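Local coordinates for protein KLLA0E08119p (Kluyveromyces lactis, PDB 3VA7) that probably carboxylates urea to urea-1-carboxylate at the expense of ATP, using biotin as the carrier, in the carboxylase portion of a larger urea-degrading enzyme, at residues A[1049-1062]-A[1086-1100]. Numbering follows the deposited sequence.
With GOL (glycerol), chain D.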
ATOM      1  N   ARG A1049       6.371  -5.043  20.947  1.00 22.82           N
ATOM      2  CA  ARG A1049       6.300  -4.526  19.597  1.00 22.35           C
ATOM      3  C   ARG A1049       7.525  -3.715  19.184  1.00 23.02           C
ATOM      4  O   ARG A1049       8.029  -2.925  19.971  1.00 22.98           O
ATOM      5  CB  ARG A1049       4.995  -3.756  19.418  1.00 21.72           C
ATOM      6  CG  ARG A1049       4.685  -3.292  18.042  1.00 21.39           C
ATOM      7  CD  ARG A1049       3.300  -2.573  17.978  1.00 25.31           C
ATOM      8  NE  ARG A1049       3.006  -1.722  19.128  1.00 26.56           N
ATOM      9  CZ  ARG A1049       2.774  -0.409  19.071  1.00 28.39           C
ATOM     10  NH1 ARG A1049       2.733   0.227  17.909  1.00 27.09           N
ATOM     11  NH2 ARG A1049       2.533   0.262  20.189  1.00 27.59           N
ATOM     12  N   THR A1050       8.004  -3.971  17.956  1.00 23.42           N
ATOM     13  CA  THR A1050       9.025  -3.185  17.248  1.00 23.75           C
ATOM     14  C   THR A1050       8.399  -2.450  16.077  1.00 24.20           C
ATOM     15  O   THR A1050       7.174  -2.207  16.033  1.00 24.66           O
ATOM     16  CB  THR A1050      10.018  -4.057  16.451  1.00 24.44           C
ATOM     17  OG1 THR A1050       9.798  -5.465  16.662  1.00 26.26           O
ATOM     18  CG2 THR A1050      11.464  -3.608  16.625  1.00 22.22           C
ATOM     19  N   ILE A1051       9.274  -2.119  15.119  1.00 23.71           N
ATOM     20  CA  ILE A1051       8.908  -1.560  13.832  1.00 23.43           C
ATOM     21  C   ILE A1051       8.891  -2.693  12.791  1.00 24.22           C
ATOM     22  O   ILE A1051       9.715  -3.626  12.852  1.00 24.70           O
ATOM     23  CB  ILE A1051       9.958  -0.516  13.315  1.00 23.53           C
ATOM     24  CG1 ILE A1051      11.343  -1.194  13.111  1.00 22.05           C
ATOM     25  CG2 ILE A1051       9.961   0.708  14.170  1.00 21.02           C
ATOM     26  CD1 ILE A1051      12.468  -0.327  12.716  1.00 20.17           C
ATOM     27  N   THR A1052       8.010  -2.556  11.802  1.00 23.72           N
ATOM     28  CA  THR A1052       7.919  -3.505  10.705  1.00 22.87           C
ATOM     29  C   THR A1052       9.227  -3.632   9.984  1.00 22.84           C
ATOM     30  O   THR A1052       9.903  -2.642   9.728  1.00 23.13           O
ATOM     31  CB  THR A1052       6.837  -3.088   9.658  1.00 22.53           C
ATOM     32  OG1 THR A1052       6.744  -4.120   8.661  1.00 21.66           O
ATOM     33  CG2 THR A1052       7.164  -1.765   9.033  1.00 18.00           C
ATOM     34  N   ALA A1053       9.581  -4.856   9.663  1.00 22.07           N
ATOM     35  CA  ALA A1053      10.754  -5.078   8.882  1.00 22.04           C
ATOM     36  C   ALA A1053      10.315  -5.234   7.396  1.00 22.72           C
ATOM     37  O   ALA A1053      10.919  -6.019   6.625  1.00 23.19           O
ATOM     38  CB  ALA A1053      11.451  -6.307   9.403  1.00 21.64           C
ATOM     39  N   TRP A1054       9.260  -4.515   7.007  1.00 21.93           N
ATOM     40  CA  TRP A1054       8.885  -4.395   5.597  1.00 22.57           C
ATOM     41  C   TRP A1054       8.694  -2.947   5.221  1.00 22.78           C
ATOM     42  O   TRP A1054       7.879  -2.268   5.820  1.00 24.63           O
ATOM     43  CB  TRP A1054       7.590  -5.126   5.355  1.00 22.41           C
ATOM     44  CG  TRP A1054       6.950  -4.894   4.013  1.00 21.62           C
ATOM     45  CD1 TRP A1054       5.992  -3.942   3.682  1.00 20.80           C
ATOM     46  CD2 TRP A1054       7.165  -5.681   2.818  1.00 21.19           C
ATOM     47  NE1 TRP A1054       5.609  -4.107   2.359  1.00 19.36           N
ATOM     48  CE2 TRP A1054       6.323  -5.145   1.806  1.00 18.30           C
ATOM     49  CE3 TRP A1054       8.010  -6.776   2.503  1.00 18.72           C
ATOM     50  CZ2 TRP A1054       6.311  -5.652   0.500  1.00 20.16           C
ATOM     51  CZ3 TRP A1054       7.965  -7.298   1.208  1.00 20.59           C
ATOM     52  CH2 TRP A1054       7.117  -6.729   0.218  1.00 19.01           C
ATOM     53  N   ASP A1055       9.404  -2.479   4.218  1.00 22.43           N
ATOM     54  CA  ASP A1055       9.425  -1.068   3.861  1.00 22.73           C
ATOM     55  C   ASP A1055       8.801  -1.019   2.456  1.00 23.65           C
ATOM     56  O   ASP A1055       9.496  -1.021   1.412  1.00 23.67           O
ATOM     57  CB  ASP A1055      10.892  -0.596   3.938  1.00 22.28           C
ATOM     58  CG  ASP A1055      11.138   0.810   3.384  1.00 24.44           C
ATOM     59  OD1 ASP A1055      10.172   1.500   2.941  1.00 27.58           O
ATOM     60  OD2 ASP A1055      12.338   1.226   3.363  1.00 22.48           O
ATOM     61  N   LYS A1056       7.473  -1.021   2.414  1.00 24.63           N
ATOM     62  CA  LYS A1056       6.737  -1.128   1.126  1.00 25.65           C
ATOM     63  C   LYS A1056       7.327  -0.278  -0.021  1.00 25.66           C
ATOM     64  O   LYS A1056       7.455  -0.711  -1.151  1.00 25.44           O
ATOM     65  CB  LYS A1056       5.276  -0.729   1.331  1.00 25.74           C
ATOM     66  CG  LYS A1056       4.470  -0.874   0.089  1.00 25.72           C
ATOM     67  CD  LYS A1056       3.058  -0.513   0.372  1.00 29.44           C
ATOM     68  CE  LYS A1056       2.790   0.934   0.044  1.00 27.82           C
ATOM     69  NZ  LYS A1056       1.569   1.346   0.759  1.00 27.30           N
ATOM     70  N   LEU A1057       7.653   0.961   0.277  1.00 26.41           N
ATOM     71  CA  LEU A1057       8.147   1.851  -0.750  1.00 26.67           C
ATOM     72  C   LEU A1057       9.682   1.986  -0.688  1.00 26.94           C
ATOM     73  O   LEU A1057      10.256   2.879  -1.353  1.00 26.85           O
ATOM     74  CB  LEU A1057       7.505   3.211  -0.547  1.00 26.59           C
ATOM     75  CG  LEU A1057       5.974   3.249  -0.486  1.00 24.84           C
ATOM     76  CD1 LEU A1057       5.452   4.721  -0.246  1.00 23.96           C
ATOM     77  CD2 LEU A1057       5.445   2.697  -1.745  1.00 16.01           C
ATOM     78  N   VAL A1058      10.346   1.149   0.123  1.00 25.61           N
ATOM     79  CA  VAL A1058      11.806   1.204   0.174  1.00 26.83           C
ATOM     80  C   VAL A1058      12.304   2.649   0.405  1.00 27.48           C
ATOM     81  O   VAL A1058      13.238   3.088  -0.255  1.00 26.85           O
ATOM     82  CB  VAL A1058      12.464   0.638  -1.133  1.00 26.41           C
ATOM     83  CG1 VAL A1058      13.975   0.331  -0.923  1.00 26.36           C
ATOM     84  CG2 VAL A1058      11.785  -0.644  -1.573  1.00 26.87           C
ATOM     85  N   ILE A1059      11.662   3.378   1.319  1.00 27.28           N
ATOM     86  CA  ILE A1059      12.061   4.723   1.618  1.00 27.66           C
ATOM     87  C   ILE A1059      12.797   4.799   2.976  1.00 28.53           C
ATOM     88  O   ILE A1059      13.194   5.872   3.443  1.00 27.67           O
ATOM     89  CB  ILE A1059      10.815   5.690   1.656  1.00 28.79           C
ATOM     90  CG1 ILE A1059       9.662   5.116   2.483  1.00 27.64           C
ATOM     91  CG2 ILE A1059      10.276   6.098   0.255  1.00 28.02           C
ATOM     92  CD1 ILE A1059       8.791   6.223   3.072  1.00 22.99           C
ATOM     93  N   GLY A1060      12.944   3.659   3.643  1.00 29.80           N
ATOM     94  CA  GLY A1060      13.435   3.677   5.023  1.00 31.09           C
ATOM     95  C   GLY A1060      14.864   4.192   4.987  1.00 32.45           C
ATOM     96  O   GLY A1060      15.433   4.341   3.898  1.00 33.53           O
ATOM     97  N   ASP A1061      15.449   4.479   6.146  1.00 31.96           N
ATOM     98  CA  ASP A1061      16.803   4.942   6.181  1.00 31.51           C
ATOM     99  C   ASP A1061      17.667   3.758   6.537  1.00 31.16           C
ATOM    100  O   ASP A1061      17.970   3.519   7.718  1.00 30.17           O
ATOM    101  CB  ASP A1061      16.933   6.063   7.194  1.00 32.34           C
ATOM    102  CG  ASP A1061      18.369   6.503   7.406  1.00 35.27           C
ATOM    103  OD1 ASP A1061      19.253   6.120   6.586  1.00 37.73           O
ATOM    104  OD2 ASP A1061      18.606   7.239   8.398  1.00 39.04           O
ATOM    105  N   HIS A1062      18.033   3.001   5.502  1.00 29.92           N
ATOM    106  CA  HIS A1062      18.808   1.747   5.682  1.00 30.71           C
ATOM    107  C   HIS A1062      19.477   1.431   4.349  1.00 31.61           C
ATOM    108  O   HIS A1062      19.133   1.997   3.332  1.00 32.80           O
ATOM    109  CB  HIS A1062      17.905   0.564   6.099  1.00 28.51           C
ATOM    110  CG  HIS A1062      16.703   0.426   5.220  1.00 30.32           C
ATOM    111  ND1 HIS A1062      16.765  -0.149   3.962  1.00 28.30           N
ATOM    112  CD2 HIS A1062      15.436   0.905   5.356  1.00 27.35           C
ATOM    113  CE1 HIS A1062      15.583  -0.034   3.378  1.00 28.68           C
ATOM    114  NE2 HIS A1062      14.757   0.588   4.207  1.00 25.83           N
ATOM    115  N   LEU A1086       8.377   4.402  21.201  1.00 32.80           N
ATOM    116  CA  LEU A1086       8.179   3.527  20.053  1.00 31.37           C
ATOM    117  C   LEU A1086       7.227   4.128  19.062  1.00 31.14           C
ATOM    118  O   LEU A1086       7.377   3.933  17.899  1.00 32.45           O
ATOM    119  CB  LEU A1086       7.648   2.141  20.469  1.00 31.01           C
ATOM    120  CG  LEU A1086       7.301   1.216  19.300  1.00 27.84           C
ATOM    121  CD1 LEU A1086       8.570   0.780  18.618  1.00 28.97           C
ATOM    122  CD2 LEU A1086       6.548   0.003  19.725  1.00 24.15           C
ATOM    123  N   GLU A1087       6.211   4.826  19.508  1.00 31.08           N
ATOM    124  CA  GLU A1087       5.359   5.469  18.550  1.00 31.75           C
ATOM    125  C   GLU A1087       6.102   6.628  17.838  1.00 31.00           C
ATOM    126  O   GLU A1087       5.746   6.977  16.724  1.00 30.91           O
ATOM    127  CB  GLU A1087       4.043   5.939  19.197  1.00 31.82           C
ATOM    128  CG  GLU A1087       3.218   4.820  19.777  1.00 34.28           C
ATOM    129  CD  GLU A1087       2.459   3.940  18.761  1.00 37.31           C
ATOM    130  OE1 GLU A1087       1.865   2.899  19.210  1.00 34.05           O
ATOM    131  OE2 GLU A1087       2.442   4.286  17.535  1.00 38.63           O
ATOM    132  N   VAL A1088       7.121   7.220  18.475  1.00 30.29           N
ATOM    133  CA  VAL A1088       7.829   8.309  17.843  1.00 29.53           C
ATOM    134  C   VAL A1088       8.625   7.669  16.672  1.00 30.39           C
ATOM    135  O   VAL A1088       8.480   8.040  15.504  1.00 30.42           O
ATOM    136  CB  VAL A1088       8.680   9.158  18.876  1.00 30.07           C
ATOM    137  CG1 VAL A1088       9.855   9.948  18.195  1.00 25.54           C
ATOM    138  CG2 VAL A1088       7.763  10.177  19.656  1.00 27.22           C
ATOM    139  N   ILE A1089       9.410   6.663  17.023  1.00 30.06           N
ATOM    140  CA  ILE A1089      10.190   5.905  16.107  1.00 30.55           C
ATOM    141  C   ILE A1089       9.345   5.359  14.941  1.00 30.84           C
ATOM    142  O   ILE A1089       9.772   5.442  13.811  1.00 29.68           O
ATOM    143  CB  ILE A1089      10.969   4.751  16.824  1.00 31.16           C
ATOM    144  CG1 ILE A1089      12.115   5.323  17.686  1.00 29.49           C
ATOM    145  CG2 ILE A1089      11.553   3.745  15.778  1.00 29.04           C
ATOM    146  CD1 ILE A1089      12.498   4.411  18.892  1.00 27.66           C
ATOM    147  N   ILE A1090       8.151   4.843  15.230  1.00 30.73           N
ATOM    148  CA  ILE A1090       7.297   4.251  14.186  1.00 29.88           C
ATOM    149  C   ILE A1090       6.938   5.306  13.120  1.00 31.53           C
ATOM    150  O   ILE A1090       7.151   5.066  11.923  1.00 31.85           O
ATOM    151  CB  ILE A1090       6.038   3.553  14.781  1.00 28.76           C
ATOM    152  CG1 ILE A1090       6.422   2.229  15.410  1.00 26.36           C
ATOM    153  CG2 ILE A1090       4.904   3.404  13.771  1.00 21.91           C
ATOM    154  CD1 ILE A1090       5.226   1.579  16.232  1.00 25.43           C
ATOM    155  N   GLU A1091       6.426   6.458  13.554  1.00 32.95           N
ATOM    156  CA  GLU A1091       6.129   7.570  12.646  1.00 34.38           C
ATOM    157  C   GLU A1091       7.375   8.031  11.904  1.00 33.24           C
ATOM    158  O   GLU A1091       7.356   8.168  10.682  1.00 34.25           O
ATOM    159  CB  GLU A1091       5.474   8.742  13.368  1.00 35.08           C
ATOM    160  CG  GLU A1091       4.475   9.510  12.477  1.00 40.46           C
ATOM    161  CD  GLU A1091       4.059  10.907  13.049  1.00 49.96           C
ATOM    162  OE1 GLU A1091       4.406  11.218  14.240  1.00 49.91           O
ATOM    163  OE2 GLU A1091       3.390  11.693  12.284  1.00 51.62           O
ATOM    164  N   ASP A1092       8.464   8.202  12.618  1.00 32.32           N
ATOM    165  CA  ASP A1092       9.689   8.617  11.970  1.00 32.25           C
ATOM    166  C   ASP A1092      10.133   7.620  10.862  1.00 32.35           C
ATOM    167  O   ASP A1092      10.573   8.027   9.794  1.00 33.15           O
ATOM    168  CB  ASP A1092      10.812   8.803  12.995  1.00 31.81           C
ATOM    169  CG  ASP A1092      10.718  10.131  13.787  1.00 31.90           C
ATOM    170  OD1 ASP A1092       9.909  11.032  13.457  1.00 29.81           O
ATOM    171  OD2 ASP A1092      11.514  10.279  14.762  1.00 30.28           O
ATOM    172  N   ASN A1093      10.023   6.323  11.131  1.00 31.59           N
ATOM    173  CA  ASN A1093      10.490   5.306  10.238  1.00 31.20           C
ATOM    174  C   ASN A1093       9.572   5.162   9.006  1.00 32.58           C
ATOM    175  O   ASN A1093      10.058   4.829   7.916  1.00 32.32           O
ATOM    176  CB  ASN A1093      10.641   3.988  10.979  1.00 30.08           C
ATOM    177  CG  ASN A1093      11.035   2.825  10.057  1.00 30.06           C
ATOM    178  OD1 ASN A1093      12.177   2.806   9.530  1.00 29.53           O
ATOM    179  ND2 ASN A1093      10.108   1.856   9.852  1.00 16.69           N
ATOM    180  N   ASP A1094       8.274   5.439   9.176  1.00 33.03           N
ATOM    181  CA  ASP A1094       7.326   5.413   8.069  1.00 34.47           C
ATOM    182  C   ASP A1094       7.587   6.514   7.100  1.00 35.15           C
ATOM    183  O   ASP A1094       7.014   6.471   6.000  1.00 35.69           O
ATOM    184  CB  ASP A1094       5.850   5.558   8.508  1.00 34.32           C
ATOM    185  CG  ASP A1094       5.264   4.258   9.077  1.00 36.66           C
ATOM    186  OD1 ASP A1094       5.852   3.160   8.897  1.00 36.95           O
ATOM    187  OD2 ASP A1094       4.201   4.333   9.723  1.00 38.24           O
ATOM    188  N   ASN A1095       8.358   7.531   7.526  1.00 35.24           N
ATOM    189  CA  ASN A1095       8.662   8.697   6.679  1.00 35.29           C
ATOM    190  C   ASN A1095      10.133   8.750   6.357  1.00 35.51           C
ATOM    191  O   ASN A1095      10.639   9.790   5.896  1.00 36.13           O
ATOM    192  CB  ASN A1095       8.175  10.007   7.297  1.00 34.93           C
ATOM    193  CG  ASN A1095       6.646  10.025   7.484  1.00 38.26           C
ATOM    194  OD1 ASN A1095       6.129   9.582   8.541  1.00 39.77           O
ATOM    195  ND2 ASN A1095       5.906  10.480   6.442  1.00 37.09           N
ATOM    196  N   GLY A1096      10.816   7.634   6.630  1.00 34.64           N
ATOM    197  CA  GLY A1096      12.223   7.502   6.343  1.00 35.44           C
ATOM    198  C   GLY A1096      13.191   8.373   7.129  1.00 36.26           C
ATOM    199  O   GLY A1096      14.357   8.502   6.742  1.00 36.33           O
ATOM    200  N   LYS A1097      12.733   8.905   8.262  1.00 36.62           N
ATOM    201  CA  LYS A1097      13.556   9.696   9.168  1.00 37.15           C
ATOM    202  C   LYS A1097      14.070   8.935  10.394  1.00 36.72           C
ATOM    203  O   LYS A1097      14.476   9.546  11.372  1.00 37.17           O
ATOM    204  CB  LYS A1097      12.739  10.877   9.640  1.00 37.82           C
ATOM    205  CG  LYS A1097      12.378  11.817   8.509  1.00 42.40           C
ATOM    206  CD  LYS A1097      13.622  12.157   7.685  1.00 49.05           C
ATOM    207  CE  LYS A1097      13.253  12.681   6.289  1.00 52.45           C
ATOM    208  NZ  LYS A1097      12.876  14.122   6.382  1.00 57.61           N
ATOM    209  N   PHE A1098      14.022   7.606  10.369  1.00 35.39           N
ATOM    210  CA  PHE A1098      14.582   6.819  11.454  1.00 33.69           C
ATOM    211  C   PHE A1098      15.720   5.920  10.953  1.00 33.40           C
ATOM    212  O   PHE A1098      15.574   5.153  10.033  1.00 33.73           O
ATOM    213  CB  PHE A1098      13.477   6.009  12.163  1.00 32.72           C
ATOM    214  CG  PHE A1098      14.009   5.041  13.191  1.00 32.82           C
ATOM    215  CD1 PHE A1098      14.422   5.485  14.455  1.00 31.97           C
ATOM    216  CD2 PHE A1098      14.129   3.694  12.898  1.00 31.71           C
ATOM    217  CE1 PHE A1098      14.917   4.614  15.378  1.00 31.90           C
ATOM    218  CE2 PHE A1098      14.639   2.815  13.842  1.00 32.34           C
ATOM    219  CZ  PHE A1098      15.036   3.269  15.071  1.00 32.47           C
ATOM    220  N   LYS A1099      16.852   5.994  11.614  1.00 34.33           N
ATOM    221  CA  LYS A1099      18.081   5.381  11.178  1.00 34.17           C
ATOM    222  C   LYS A1099      18.212   3.990  11.784  1.00 33.46           C
ATOM    223  O   LYS A1099      18.719   3.786  12.891  1.00 33.58           O
ATOM    224  CB  LYS A1099      19.242   6.312  11.547  1.00 34.36           C
ATOM    225  CG  LYS A1099      20.627   5.670  11.572  1.00 39.88           C
ATOM    226  CD  LYS A1099      21.243   5.496  10.203  1.00 47.56           C
ATOM    227  CE  LYS A1099      22.728   5.068  10.395  1.00 54.35           C
ATOM    228  NZ  LYS A1099      23.702   5.482   9.301  1.00 56.60           N
ATOM    229  N   ILE A1100      17.775   3.017  11.019  1.00 32.74           N
ATOM    230  CA  ILE A1100      17.913   1.641  11.423  1.00 32.36           C
ATOM    231  C   ILE A1100      19.356   1.239  11.655  1.00 32.49           C
ATOM    232  O   ILE A1100      20.203   1.483  10.821  1.00 32.59           O
ATOM    233  CB  ILE A1100      17.290   0.696  10.406  1.00 31.67           C
ATOM    234  CG1 ILE A1100      15.902   1.221  10.059  1.00 29.39           C
ATOM    235  CG2 ILE A1100      17.283  -0.755  10.984  1.00 32.33           C
ATOM    236  CD1 ILE A1100      14.965   0.198   9.721  1.00 24.72           C
TER
HETATM  237  C1  GOL D1903       4.405   2.399   3.907  1.00 48.52           C
HETATM  238  O1  GOL D1903       3.794   3.205   2.895  1.00 44.92           O
HETATM  239  C2  GOL D1903       5.732   2.978   4.436  1.00 50.52           C
HETATM  240  O2  GOL D1903       5.513   4.330   4.825  1.00 54.87           O
HETATM  241  C3  GOL D1903       6.878   3.000   3.393  1.00 48.28           C
HETATM  242  O3  GOL D1903       7.230   1.786   2.744  1.00 43.00           O
HETATM  243  O   HOH W   1      10.504  -0.247   7.998  1.00 27.68           O
HETATM  244  O   HOH W   2       9.583   2.705   5.944  1.00 28.48           O
HETATM  245  O   HOH W   3      13.527   5.106   8.358  1.00 19.73           O
HETATM  246  O   HOH W   4      20.946   2.485   8.226  1.00 31.42           O
HETATM  247  O   HOH W   5      21.629   4.889   7.034  1.00 37.96           O
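Both terminal nitrogens of Arg1049, NH1 and NH2, donate to one oxygen, OE1, of Glu1087. The salt bridge from Arg1049 NH2 to Glu1087 OE1 is 2.9 Å long. The carboxylate lies at the guanidinium edge, but both nitrogens meet OE1 from above its own plane, and the two planes are 46° apart. Leu1086 CD2 sits over one guanidinium face, 3.9 Å from Arg1049 CZ. NE of Arg1049 has a second acid, Asp936, in a salt bridge. With an alanine in place of Arg1049, Glu1087 would probably keep little more than its long, weak ion pair to Lys938, and Asp936 would lose this salt-bridge partner.

Ile1051 is the apolar centre. Its chi1 of 62° turns CG2 to the backbone N side, facing Ile1089 and Ile1090, while the extended chi2 (-176°) carries CD1 to Phe1098 and Ile1100. Ile1051 CG2 meets Ile1089 CG2 at 3.8 Å, and Ile1051 CD1 lies 3.9 Å from Ile1100 CD1.

Farther along, backbone meets backbone, Gly1060 CA to Gly1096 CA 4.2 Å. Gly1096, with positive phi, closes the helix as C-prime of a Schellman motif. Water 3 joins Asp1061 N to Asn1093 OD1 and Phe1098 O.

Asp1055 shapes the loop from within. Asp1055 OD2 accepts from Gly1060 N and, through the anti lone pair, from His1062 NE2 at 2.6 Å. A glycerol, probably from the crystallisation liquor, accepts from Leu1057 N and donates to Asp1094 O.

The contact joins the loop after strand 1045-1049 to helix 1083-1094 in the carboxyltransferase region. Leu1086 and Ile1089 also pack on strands 922-934 and 1075-1081, while helix 937-949 touches Arg1049.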